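Local atomic coordinates of MYB21 (Trichomonas vaginalis, PDB entry 3OSG), a protein that binds promoter DNA through tandem R2 and R3 Myb repeats, the part held in this chain, and probably regulates transcription by RNA polymerase II. Residues P58-T63 with G93-H98. Residues are numbered along the deposited sequence; the frame is centred on the assembly and turned at random.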
ATOM      1  N   PRO A  58      -4.469  -0.093 -10.569  1.00 40.03           N
ATOM      2  CA  PRO A  58      -4.627  -1.336 -11.328  1.00 39.75           C
ATOM      3  C   PRO A  58      -3.325  -2.130 -11.431  1.00 40.55           C
ATOM      4  O   PRO A  58      -3.371  -3.309 -11.774  1.00 42.32           O
ATOM      5  CB  PRO A  58      -5.087  -0.852 -12.713  1.00 43.64           C
ATOM      6  CG  PRO A  58      -4.610   0.565 -12.812  1.00 39.88           C
ATOM      7  CD  PRO A  58      -4.645   1.108 -11.409  1.00 38.45           C
ATOM      8  N   SER A  59      -2.195  -1.502 -11.121  1.00 41.90           N
ATOM      9  CA  SER A  59      -0.896  -2.156 -11.253  1.00 43.71           C
ATOM     10  C   SER A  59      -0.448  -2.855  -9.970  1.00 42.27           C
ATOM     11  O   SER A  59       0.656  -3.390  -9.905  1.00 44.84           O
ATOM     12  CB  SER A  59       0.171  -1.150 -11.700  1.00 44.87           C
ATOM     13  OG  SER A  59       0.367  -0.127 -10.731  1.00 48.43           O
ATOM     14  N   ILE A  60      -1.307  -2.850  -8.956  1.00 37.27           N
ATOM     15  CA  ILE A  60      -0.976  -3.445  -7.666  1.00 37.70           C
ATOM     16  C   ILE A  60      -1.394  -4.909  -7.626  1.00 38.61           C
ATOM     17  O   ILE A  60      -2.530  -5.251  -7.956  1.00 39.90           O
ATOM     18  CB  ILE A  60      -1.676  -2.690  -6.503  1.00 39.54           C
ATOM     19  CG1 ILE A  60      -1.099  -1.280  -6.345  1.00 34.37           C
ATOM     20  CG2 ILE A  60      -1.563  -3.469  -5.193  1.00 36.52           C
ATOM     21  CD1 ILE A  60       0.359  -1.264  -5.950  1.00 32.36           C
ATOM     22  N   SER A  61      -0.485  -5.778  -7.204  1.00 37.43           N
ATOM     23  CA  SER A  61      -0.812  -7.199  -7.108  1.00 40.28           C
ATOM     24  C   SER A  61      -1.660  -7.538  -5.885  1.00 39.82           C
ATOM     25  O   SER A  61      -1.390  -7.078  -4.783  1.00 41.48           O
ATOM     26  CB  SER A  61       0.459  -8.047  -7.109  1.00 42.71           C
ATOM     27  OG  SER A  61       0.145  -9.418  -6.937  1.00 49.08           O
ATOM     28  N   HIS A  62      -2.684  -8.359  -6.064  1.00 39.34           N
ATOM     29  CA  HIS A  62      -3.440  -8.808  -4.904  1.00 43.14           C
ATOM     30  C   HIS A  62      -3.310 -10.306  -4.655  1.00 41.66           C
ATOM     31  O   HIS A  62      -4.099 -10.904  -3.929  1.00 46.62           O
ATOM     32  CB  HIS A  62      -4.889  -8.331  -4.982  1.00 44.32           C
ATOM     33  CG  HIS A  62      -5.011  -6.838  -4.943  1.00 49.48           C
ATOM     34  ND1 HIS A  62      -5.331  -6.086  -6.054  1.00 46.33           N
ATOM     35  CD2 HIS A  62      -4.796  -5.952  -3.940  1.00 47.62           C
ATOM     36  CE1 HIS A  62      -5.336  -4.806  -5.730  1.00 49.55           C
ATOM     37  NE2 HIS A  62      -5.013  -4.696  -4.452  1.00 47.35           N
ATOM     38  N   THR A  63      -2.284 -10.895  -5.250  1.00 42.58           N
ATOM     39  CA  THR A  63      -1.974 -12.297  -5.024  1.00 45.79           C
ATOM     40  C   THR A  63      -0.997 -12.436  -3.857  1.00 42.29           C
ATOM     41  O   THR A  63      -0.164 -11.561  -3.630  1.00 43.26           O
ATOM     42  CB  THR A  63      -1.372 -12.921  -6.278  1.00 46.58           C
ATOM     43  OG1 THR A  63      -0.105 -12.310  -6.555  1.00 46.57           O
ATOM     44  CG2 THR A  63      -2.296 -12.695  -7.458  1.00 47.90           C
ATOM     45  N   GLY A  93       4.144  -4.992  -8.997  1.00 41.58           N
ATOM     46  CA  GLY A  93       2.864  -5.137  -8.341  1.00 39.12           C
ATOM     47  C   GLY A  93       2.938  -4.944  -6.838  1.00 37.44           C
ATOM     48  O   GLY A  93       1.917  -5.028  -6.163  1.00 34.19           O
ATOM     49  N   ARG A  94       4.139  -4.684  -6.322  1.00 32.15           N
ATOM     50  CA  ARG A  94       4.339  -4.446  -4.895  1.00 30.49           C
ATOM     51  C   ARG A  94       5.004  -3.098  -4.718  1.00 29.47           C
ATOM     52  O   ARG A  94       5.819  -2.704  -5.540  1.00 32.19           O
ATOM     53  CB  ARG A  94       5.253  -5.517  -4.292  1.00 33.11           C
ATOM     54  CG  ARG A  94       5.291  -6.814  -5.079  1.00 37.94           C
ATOM     55  CD  ARG A  94       4.804  -8.001  -4.268  1.00 38.27           C
ATOM     56  NE  ARG A  94       3.368  -7.957  -4.004  1.00 41.59           N
ATOM     57  CZ  ARG A  94       2.588  -9.033  -3.890  1.00 41.13           C
ATOM     58  NH1 ARG A  94       3.087 -10.257  -4.021  1.00 44.71           N
ATOM     59  NH2 ARG A  94       1.300  -8.887  -3.635  1.00 39.98           N
ATOM     60  N   THR A  95       4.689  -2.399  -3.634  1.00 27.69           N
ATOM     61  CA  THR A  95       5.301  -1.094  -3.385  1.00 28.42           C
ATOM     62  C   THR A  95       6.145  -1.189  -2.141  1.00 25.65           C
ATOM     63  O   THR A  95       6.141  -2.212  -1.473  1.00 28.80           O
ATOM     64  CB  THR A  95       4.237  -0.017  -3.144  1.00 28.68           C
ATOM     65  OG1 THR A  95       3.641  -0.221  -1.856  1.00 23.67           O
ATOM     66  CG2 THR A  95       3.160  -0.099  -4.212  1.00 27.43           C
ATOM     67  N   ASP A  96       6.847  -0.117  -1.814  1.00 21.55           N
ATOM     68  CA  ASP A  96       7.694  -0.106  -0.637  1.00 29.80           C
ATOM     69  C   ASP A  96       6.918  -0.438   0.639  1.00 25.79           C
ATOM     70  O   ASP A  96       7.468  -1.023   1.556  1.00 25.05           O
ATOM     71  CB  ASP A  96       8.421   1.233  -0.500  1.00 27.20           C
ATOM     72  CG  ASP A  96       7.469   2.403  -0.347  1.00 31.39           C
ATOM     73  OD1 ASP A  96       7.842   3.399   0.303  1.00 32.67           O
ATOM     74  OD2 ASP A  96       6.345   2.335  -0.878  1.00 37.99           O
ATOM     75  N   ILE A  97       5.645  -0.059   0.687  1.00 27.21           N
ATOM     76  CA  ILE A  97       4.798  -0.354   1.839  1.00 24.28           C
ATOM     77  C   ILE A  97       4.724  -1.868   2.015  1.00 24.17           C
ATOM     78  O   ILE A  97       4.947  -2.381   3.107  1.00 21.89           O
ATOM     79  CB  ILE A  97       3.349   0.169   1.642  1.00 23.89           C
ATOM     80  CG1 ILE A  97       3.285   1.695   1.779  1.00 28.53           C
ATOM     81  CG2 ILE A  97       2.378  -0.548   2.584  1.00 22.96           C
ATOM     82  CD1 ILE A  97       3.942   2.250   3.012  1.00 29.59           C
ATOM     83  N   HIS A  98       4.422  -2.572   0.928  1.00 22.36           N
ATOM     84  CA  HIS A  98       4.313  -4.025   0.973  1.00 22.35           C
ATOM     85  C   HIS A  98       5.653  -4.681   1.297  1.00 24.46           C
ATOM     86  O   HIS A  98       5.718  -5.624   2.098  1.00 27.48           O
ATOM     87  CB  HIS A  98       3.739  -4.596  -0.336  1.00 21.39           C
ATOM     88  CG  HIS A  98       2.518  -3.881  -0.832  1.00 27.35           C
ATOM     89  ND1 HIS A  98       1.407  -3.658  -0.046  1.00 28.39           N
ATOM     90  CD2 HIS A  98       2.235  -3.336  -2.040  1.00 28.58           C
ATOM     91  CE1 HIS A  98       0.495  -3.005  -0.744  1.00 20.82           C
ATOM     92  NE2 HIS A  98       0.974  -2.794  -1.956  1.00 29.65           N
TER
HETATM   93  O   HOH W   1       0.888  -5.827  -3.364  1.00 38.67           O
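The carbonyl O of Gly-93 takes two hydrogen bonds. Ser-61 N donates to it at 2.7 Å; the donor sits in the plane of the carbonyl and meets one of its lone pairs. Water 1 also donates to Gly-93 O. This is the R2R3 Myb domain: the loop between helices 45-56 and 67-80 meets the turn that leads into helix 96-109. That helix is the last of a helix-turn-helix and reaches the bound DNA, where Ile-97 packs on a thymine base.

Gly-93 CA also makes a C-H...O contact with Ser-59 O, at 3.2 Å. The two backbones come close here, with the CA atoms of Ile-60 and Gly-93 4.3 Å apart.

Arg-94 comes back to the loop through bends at chi2 and chi3. Its NH2 donates to Thr-63 O at 3.0 Å, with the acceptor in the guanidinium plane. The same NH2 donates to water 1, which in turn donates to Ser-61 O. Ser-61 CB lies over one face of the guanidinium, 3.6 Å above the plane. NH1 forms a salt bridge with Glu-69, and Trp-65 adds a cation-pi contact. Ser-61 OG is anti to the backbone N (chi1 177°), which sets it beside the carbonyl carbon, where it accepts from Thr-63 OG1 at 2.9 Å.

Thr-95 is the N-cap of helix 96-109. Its OG1 accepts a weak bond from Ile-97 N and is also hydrogen-bonded to Asn-54 of helix 45-56. The Ile-60 side chain runs across that of Thr-95, roughly perpendicular to it. Thr-95 CG2 touches Ile-60 CD1 at 3.5 Å, tight for two carbons.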